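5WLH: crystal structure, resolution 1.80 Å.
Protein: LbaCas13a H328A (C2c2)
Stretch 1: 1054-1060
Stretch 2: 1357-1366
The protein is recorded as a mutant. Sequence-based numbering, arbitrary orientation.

Stretch 1 1054-1060: EKITDRV
Stretch 2 1357-1366: KRYLQSIIRL

How does the first stretch approach the second? It arrives as the last turn of a helix, Glu 1054 to Ile 1056, and then opens into an extended segment, while residues 1357-1366 are helical throughout, with i to i-4 hydrogen bonds such as Arg 1365 N to Gln 1361 O at 2.9 Å. Glu 1054 points away, and the CA-to-CB bond of Lys 1055 (chi1 m, chi2 t, chi3 t, chi4 m) points sideways and its end leads away from the contact, so its contribution is its backbone: Lys 1055 O lies 3.2 Å from Arg 1365 NH1.

What does Ile 1056 do at the point of closest backbone approach? Its CA is 5.2 Å from the CA of Arg 1365, which sets the register. With phi/psi of -111/-5 and chi1 p (chi2 132°), its CA-to-CB bond points sideways relative to the second helix, and from there CG2 sits 3.8 Å from Leu 1366 CA, CD1 makes an apolar contact with Leu 1366 CB at 4.4 Å, and CB is 4.1 Å from Arg 1365 CB. Because the helix is ending, its carbonyl is available to the neighbouring one. Ser 1362, pointing toward it with chi1 m, donates a hydrogen bond from OG to Ile 1056 O at 2.9 Å, and Ser 1362 CA adds a CA-H...O contact to Ile 1056 O at 3.5 Å.

Where does the chain turn, and what passes alongside it? Thr 1057 is the first residue to leave helical geometry, at -128/166 with chi1 p. Its CB points away overall, yet its CG2 packs 3.6 Å from Ser 1362 OG. The CA-to-CB bond of Arg 1365 points toward the first stretch (chi1 m, chi2 -147°, chi3 -105°, chi4 165°), and its guanidinium presents one face to Ile 1056 O and Thr 1057 N. The angle from Arg 1365 NE to Ile 1056 O, 3.3 Å apart, is too poor for a hydrogen bond, so that carbonyl's hydrogen bond across the contact comes from the serine. Arg 1365 NH2 closes to 3.1 Å from Thr 1057 C.

What holds the end of that arginine? Asp 1058, extended at -103/142 and pointing toward the helix with chi1 m and chi2 -39°, forms a salt bridge through OD1 to Arg 1365 NH2 at 2.8 Å. The hydrogen bond within it is weak, with an N-H...acceptor angle of 130°. Beyond it, Arg 1059 (-59/146) and Val 1060 (-58/138) point away. The long Arg 1358, t at chi1 to chi3, brings NH2 within 4.5 Å of both Asp 1058 O and Arg 1059 O.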

ATOM      1  N   GLU A1054      -9.541 -13.554 -23.467  1.00 30.06           N
ATOM      2  CA  GLU A1054      -9.239 -14.236 -24.728  1.00 30.28           C
ATOM      3  C   GLU A1054      -7.872 -13.845 -25.273  1.00 33.18           C
ATOM      4  O   GLU A1054      -7.203 -14.659 -25.922  1.00 35.30           O
ATOM      5  CB  GLU A1054     -10.305 -13.925 -25.779  1.00 31.39           C
ATOM      6  CG  GLU A1054     -11.696 -14.408 -25.435  1.00 37.26           C
ATOM      7  CD  GLU A1054     -12.752 -13.777 -26.325  1.00 42.22           C
ATOM      8  OE1 GLU A1054     -12.521 -12.663 -26.829  1.00 42.27           O
ATOM      9  OE2 GLU A1054     -13.811 -14.396 -26.531  1.00 48.82           O
ATOM     10  N   LYS A1055      -7.440 -12.608 -25.034  1.00 30.19           N
ATOM     11  CA  LYS A1055      -6.169 -12.150 -25.577  1.00 30.20           C
ATOM     12  C   LYS A1055      -4.968 -12.635 -24.780  1.00 34.45           C
ATOM     13  O   LYS A1055      -3.858 -12.662 -25.316  1.00 36.71           O
ATOM     14  CB  LYS A1055      -6.152 -10.620 -25.660  1.00 34.01           C
ATOM     15  CG  LYS A1055      -6.916 -10.061 -26.866  1.00 35.91           C
ATOM     16  CD  LYS A1055      -7.267  -8.592 -26.695  1.00 39.60           C
ATOM     17  CE  LYS A1055      -8.306  -8.150 -27.711  1.00 41.09           C
ATOM     18  NZ  LYS A1055      -7.825  -8.350 -29.112  1.00 37.33           N
ATOM     19  N   ILE A1056      -5.140 -13.018 -23.520  1.00 33.01           N
ATOM     20  CA  ILE A1056      -3.985 -13.344 -22.693  1.00 32.14           C
ATOM     21  C   ILE A1056      -3.888 -14.821 -22.368  1.00 28.74           C
ATOM     22  O   ILE A1056      -2.893 -15.236 -21.754  1.00 29.69           O
ATOM     23  CB  ILE A1056      -3.963 -12.504 -21.397  1.00 32.31           C
ATOM     24  CG1 ILE A1056      -5.186 -12.816 -20.544  1.00 35.74           C
ATOM     25  CG2 ILE A1056      -3.859 -11.007 -21.737  1.00 27.67           C
ATOM     26  CD1 ILE A1056      -4.859 -13.079 -19.086  1.00 37.49           C
ATOM     27  N   THR A1057      -4.876 -15.626 -22.747  1.00 32.81           N
ATOM     28  CA  THR A1057      -4.846 -17.055 -22.485  1.00 36.43           C
ATOM     29  C   THR A1057      -5.109 -17.817 -23.773  1.00 39.19           C
ATOM     30  O   THR A1057      -5.539 -17.254 -24.786  1.00 33.96           O
ATOM     31  CB  THR A1057      -5.885 -17.465 -21.437  1.00 38.88           C
ATOM     32  OG1 THR A1057      -7.177 -17.011 -21.855  1.00 41.02           O
ATOM     33  CG2 THR A1057      -5.550 -16.858 -20.100  1.00 37.48           C
ATOM     34  N   ASP A1058      -4.832 -19.114 -23.722  1.00 41.13           N
ATOM     35  CA  ASP A1058      -5.220 -20.044 -24.770  1.00 41.92           C
ATOM     36  C   ASP A1058      -6.424 -20.845 -24.302  1.00 39.95           C
ATOM     37  O   ASP A1058      -6.511 -21.226 -23.130  1.00 36.02           O
ATOM     38  CB  ASP A1058      -4.075 -20.997 -25.118  1.00 46.99           C
ATOM     39  CG  ASP A1058      -2.827 -20.269 -25.570  1.00 51.89           C
ATOM     40  OD1 ASP A1058      -2.954 -19.263 -26.300  1.00 53.75           O
ATOM     41  OD2 ASP A1058      -1.718 -20.707 -25.192  1.00 55.20           O
ATOM     42  N   ARG A1059      -7.343 -21.109 -25.224  1.00 38.17           N
ATOM     43  CA  ARG A1059      -8.507 -21.913 -24.898  1.00 39.95           C
ATOM     44  C   ARG A1059      -8.088 -23.289 -24.396  1.00 40.28           C
ATOM     45  O   ARG A1059      -7.076 -23.850 -24.819  1.00 46.06           O
ATOM     46  CB  ARG A1059      -9.407 -22.058 -26.122  1.00 43.14           C
ATOM     47  CG  ARG A1059      -9.987 -20.751 -26.601  1.00 44.66           C
ATOM     48  CD  ARG A1059     -11.135 -20.985 -27.546  1.00 48.32           C
ATOM     49  NE  ARG A1059     -10.675 -21.481 -28.839  1.00 51.71           N
ATOM     50  CZ  ARG A1059     -11.487 -21.858 -29.823  1.00 50.56           C
ATOM     51  NH1 ARG A1059     -12.804 -21.798 -29.662  1.00 49.27           N
ATOM     52  NH2 ARG A1059     -10.980 -22.294 -30.968  1.00 49.32           N
ATOM     53  N   VAL A1060      -8.875 -23.822 -23.461  1.00 39.05           N
ATOM     54  CA  VAL A1060      -8.705 -25.207 -23.054  1.00 41.45           C
ATOM     55  C   VAL A1060      -8.860 -26.101 -24.276  1.00 45.18           C
ATOM     56  O   VAL A1060      -9.738 -25.886 -25.124  1.00 46.96           O
ATOM     57  CB  VAL A1060      -9.715 -25.571 -21.954  1.00 39.38           C
ATOM     58  CG1 VAL A1060      -9.506 -27.017 -21.481  1.00 38.36           C
ATOM     59  CG2 VAL A1060      -9.597 -24.589 -20.782  1.00 40.05           C
ATOM     60  N   LYS A1357       5.270 -22.983 -16.587  1.00 31.57           N
ATOM     61  CA  LYS A1357       5.586 -22.091 -17.697  1.00 31.52           C
ATOM     62  C   LYS A1357       4.323 -21.559 -18.359  1.00 32.08           C
ATOM     63  O   LYS A1357       4.281 -20.403 -18.792  1.00 33.53           O
ATOM     64  CB  LYS A1357       6.468 -22.808 -18.728  1.00 32.38           C
ATOM     65  CG  LYS A1357       6.798 -21.940 -19.950  1.00 32.11           C
ATOM     66  CD  LYS A1357       7.815 -22.601 -20.904  1.00 37.00           C
ATOM     67  CE  LYS A1357       8.148 -21.645 -22.053  1.00 40.79           C
ATOM     68  NZ  LYS A1357       9.106 -22.220 -23.051  1.00 45.58           N
ATOM     69  N   ARG A1358       3.283 -22.387 -18.454  1.00 29.60           N
ATOM     70  CA  ARG A1358       2.055 -21.947 -19.109  1.00 30.47           C
ATOM     71  C   ARG A1358       1.399 -20.799 -18.341  1.00 31.23           C
ATOM     72  O   ARG A1358       0.926 -19.820 -18.938  1.00 32.24           O
ATOM     73  CB  ARG A1358       1.103 -23.130 -19.240  1.00 37.61           C
ATOM     74  CG  ARG A1358      -0.296 -22.790 -19.696  1.00 41.90           C
ATOM     75  CD  ARG A1358      -1.050 -24.083 -19.851  1.00 47.75           C
ATOM     76  NE  ARG A1358      -2.378 -23.912 -20.417  1.00 52.09           N
ATOM     77  CZ  ARG A1358      -3.060 -24.904 -20.972  1.00 51.14           C
ATOM     78  NH1 ARG A1358      -2.519 -26.112 -21.028  1.00 47.55           N
ATOM     79  NH2 ARG A1358      -4.272 -24.693 -21.460  1.00 52.79           N
ATOM     80  N   TYR A1359       1.362 -20.906 -17.015  1.00 27.93           N
ATOM     81  CA  TYR A1359       0.844 -19.817 -16.192  1.00 29.03           C
ATOM     82  C   TYR A1359       1.677 -18.557 -16.387  1.00 27.77           C
ATOM     83  O   TYR A1359       1.139 -17.465 -16.615  1.00 27.54           O
ATOM     84  CB  TYR A1359       0.846 -20.251 -14.731  1.00 27.07           C
ATOM     85  CG  TYR A1359       0.250 -19.254 -13.756  1.00 25.20           C
ATOM     86  CD1 TYR A1359       0.991 -18.177 -13.287  1.00 27.79           C
ATOM     87  CD2 TYR A1359      -1.043 -19.412 -13.287  1.00 29.99           C
ATOM     88  CE1 TYR A1359       0.437 -17.263 -12.380  1.00 28.83           C
ATOM     89  CE2 TYR A1359      -1.596 -18.523 -12.386  1.00 32.48           C
ATOM     90  CZ  TYR A1359      -0.862 -17.450 -11.944  1.00 34.17           C
ATOM     91  OH  TYR A1359      -1.432 -16.569 -11.048  1.00 35.49           O
ATOM     92  N   LEU A1360       3.003 -18.697 -16.300  1.00 25.66           N
ATOM     93  CA  LEU A1360       3.887 -17.545 -16.441  1.00 28.63           C
ATOM     94  C   LEU A1360       3.736 -16.885 -17.802  1.00 29.69           C
ATOM     95  O   LEU A1360       3.875 -15.658 -17.919  1.00 23.58           O
ATOM     96  CB  LEU A1360       5.332 -17.969 -16.203  1.00 25.38           C
ATOM     97  CG  LEU A1360       5.652 -18.511 -14.819  1.00 26.18           C
ATOM     98  CD1 LEU A1360       7.088 -18.984 -14.739  1.00 23.80           C
ATOM     99  CD2 LEU A1360       5.370 -17.453 -13.733  1.00 25.82           C
ATOM    100  N   GLN A1361       3.453 -17.675 -18.839  1.00 26.47           N
ATOM    101  CA  GLN A1361       3.206 -17.087 -20.152  1.00 27.46           C
ATOM    102  C   GLN A1361       2.001 -16.159 -20.125  1.00 23.92           C
ATOM    103  O   GLN A1361       2.024 -15.086 -20.734  1.00 29.73           O
ATOM    104  CB  GLN A1361       2.988 -18.186 -21.195  1.00 31.26           C
ATOM    105  CG  GLN A1361       4.267 -18.705 -21.825  1.00 34.13           C
ATOM    106  CD  GLN A1361       4.037 -19.984 -22.609  1.00 38.44           C
ATOM    107  OE1 GLN A1361       4.981 -20.673 -22.981  1.00 41.70           O
ATOM    108  NE2 GLN A1361       2.777 -20.311 -22.850  1.00 37.92           N
ATOM    109  N   SER A1362       0.922 -16.568 -19.455  1.00 25.48           N
ATOM    110  CA  SER A1362      -0.258 -15.710 -19.426  1.00 25.18           C
ATOM    111  C   SER A1362      -0.006 -14.451 -18.607  1.00 26.09           C
ATOM    112  O   SER A1362      -0.571 -13.392 -18.910  1.00 27.33           O
ATOM    113  CB  SER A1362      -1.455 -16.479 -18.880  1.00 28.97           C
ATOM    114  OG  SER A1362      -2.025 -17.283 -19.902  1.00 35.12           O
ATOM    115  N   ILE A1363       0.824 -14.549 -17.568  1.00 26.44           N
ATOM    116  CA  ILE A1363       1.216 -13.359 -16.816  1.00 28.28           C
ATOM    117  C   ILE A1363       1.999 -12.406 -17.704  1.00 27.38           C
ATOM    118  O   ILE A1363       1.769 -11.198 -17.692  1.00 23.88           O
ATOM    119  CB  ILE A1363       2.024 -13.756 -15.571  1.00 27.82           C
ATOM    120  CG1 ILE A1363       1.176 -14.627 -14.625  1.00 25.76           C
ATOM    121  CG2 ILE A1363       2.555 -12.518 -14.871  1.00 28.42           C
ATOM    122  CD1 ILE A1363      -0.151 -13.961 -14.193  1.00 26.59           C
ATOM    123  N   ILE A1364       2.945 -12.930 -18.495  1.00 24.25           N
ATOM    124  CA  ILE A1364       3.678 -12.061 -19.411  1.00 22.41           C
ATOM    125  C   ILE A1364       2.738 -11.434 -20.435  1.00 20.32           C
ATOM    126  O   ILE A1364       2.838 -10.241 -20.739  1.00 22.19           O
ATOM    127  CB  ILE A1364       4.824 -12.847 -20.081  1.00 24.53           C
ATOM    128  CG1 ILE A1364       5.955 -13.056 -19.077  1.00 22.15           C
ATOM    129  CG2 ILE A1364       5.314 -12.121 -21.319  1.00 26.76           C
ATOM    130  CD1 ILE A1364       6.951 -14.183 -19.501  1.00 23.17           C
ATOM    131  N   ARG A1365       1.799 -12.214 -20.972  1.00 19.70           N
ATOM    132  CA  ARG A1365       0.857 -11.644 -21.928  1.00 23.78           C
ATOM    133  C   ARG A1365      -0.010 -10.581 -21.265  1.00 25.15           C
ATOM    134  O   ARG A1365      -0.320  -9.546 -21.864  1.00 25.32           O
ATOM    135  CB  ARG A1365      -0.019 -12.742 -22.509  1.00 26.82           C
ATOM    136  CG  ARG A1365       0.752 -13.777 -23.330  1.00 28.59           C
ATOM    137  CD  ARG A1365      -0.161 -14.242 -24.438  1.00 38.42           C
ATOM    138  NE  ARG A1365      -0.699 -15.563 -24.184  1.00 44.40           N
ATOM    139  CZ  ARG A1365      -1.727 -16.092 -24.839  1.00 44.24           C
ATOM    140  NH1 ARG A1365      -2.367 -15.410 -25.787  1.00 41.33           N
ATOM    141  NH2 ARG A1365      -2.120 -17.318 -24.534  1.00 43.96           N
ATOM    142  N   LEU A1366      -0.426 -10.845 -20.035  1.00 27.23           N
ATOM    143  CA  LEU A1366      -1.179  -9.859 -19.274  1.00 25.58           C
ATOM    144  C   LEU A1366      -0.405  -8.555 -19.157  1.00 21.29           C
ATOM    145  O   LEU A1366      -0.970  -7.463 -19.313  1.00 24.52           O
ATOM    146  CB  LEU A1366      -1.489 -10.451 -17.899  1.00 28.79           C
ATOM    147  CG  LEU A1366      -2.060  -9.626 -16.760  1.00 39.20           C
ATOM    148  CD1 LEU A1366      -2.861 -10.563 -15.860  1.00 41.37           C
ATOM    149  CD2 LEU A1366      -0.932  -8.980 -15.992  1.00 36.94           C
TER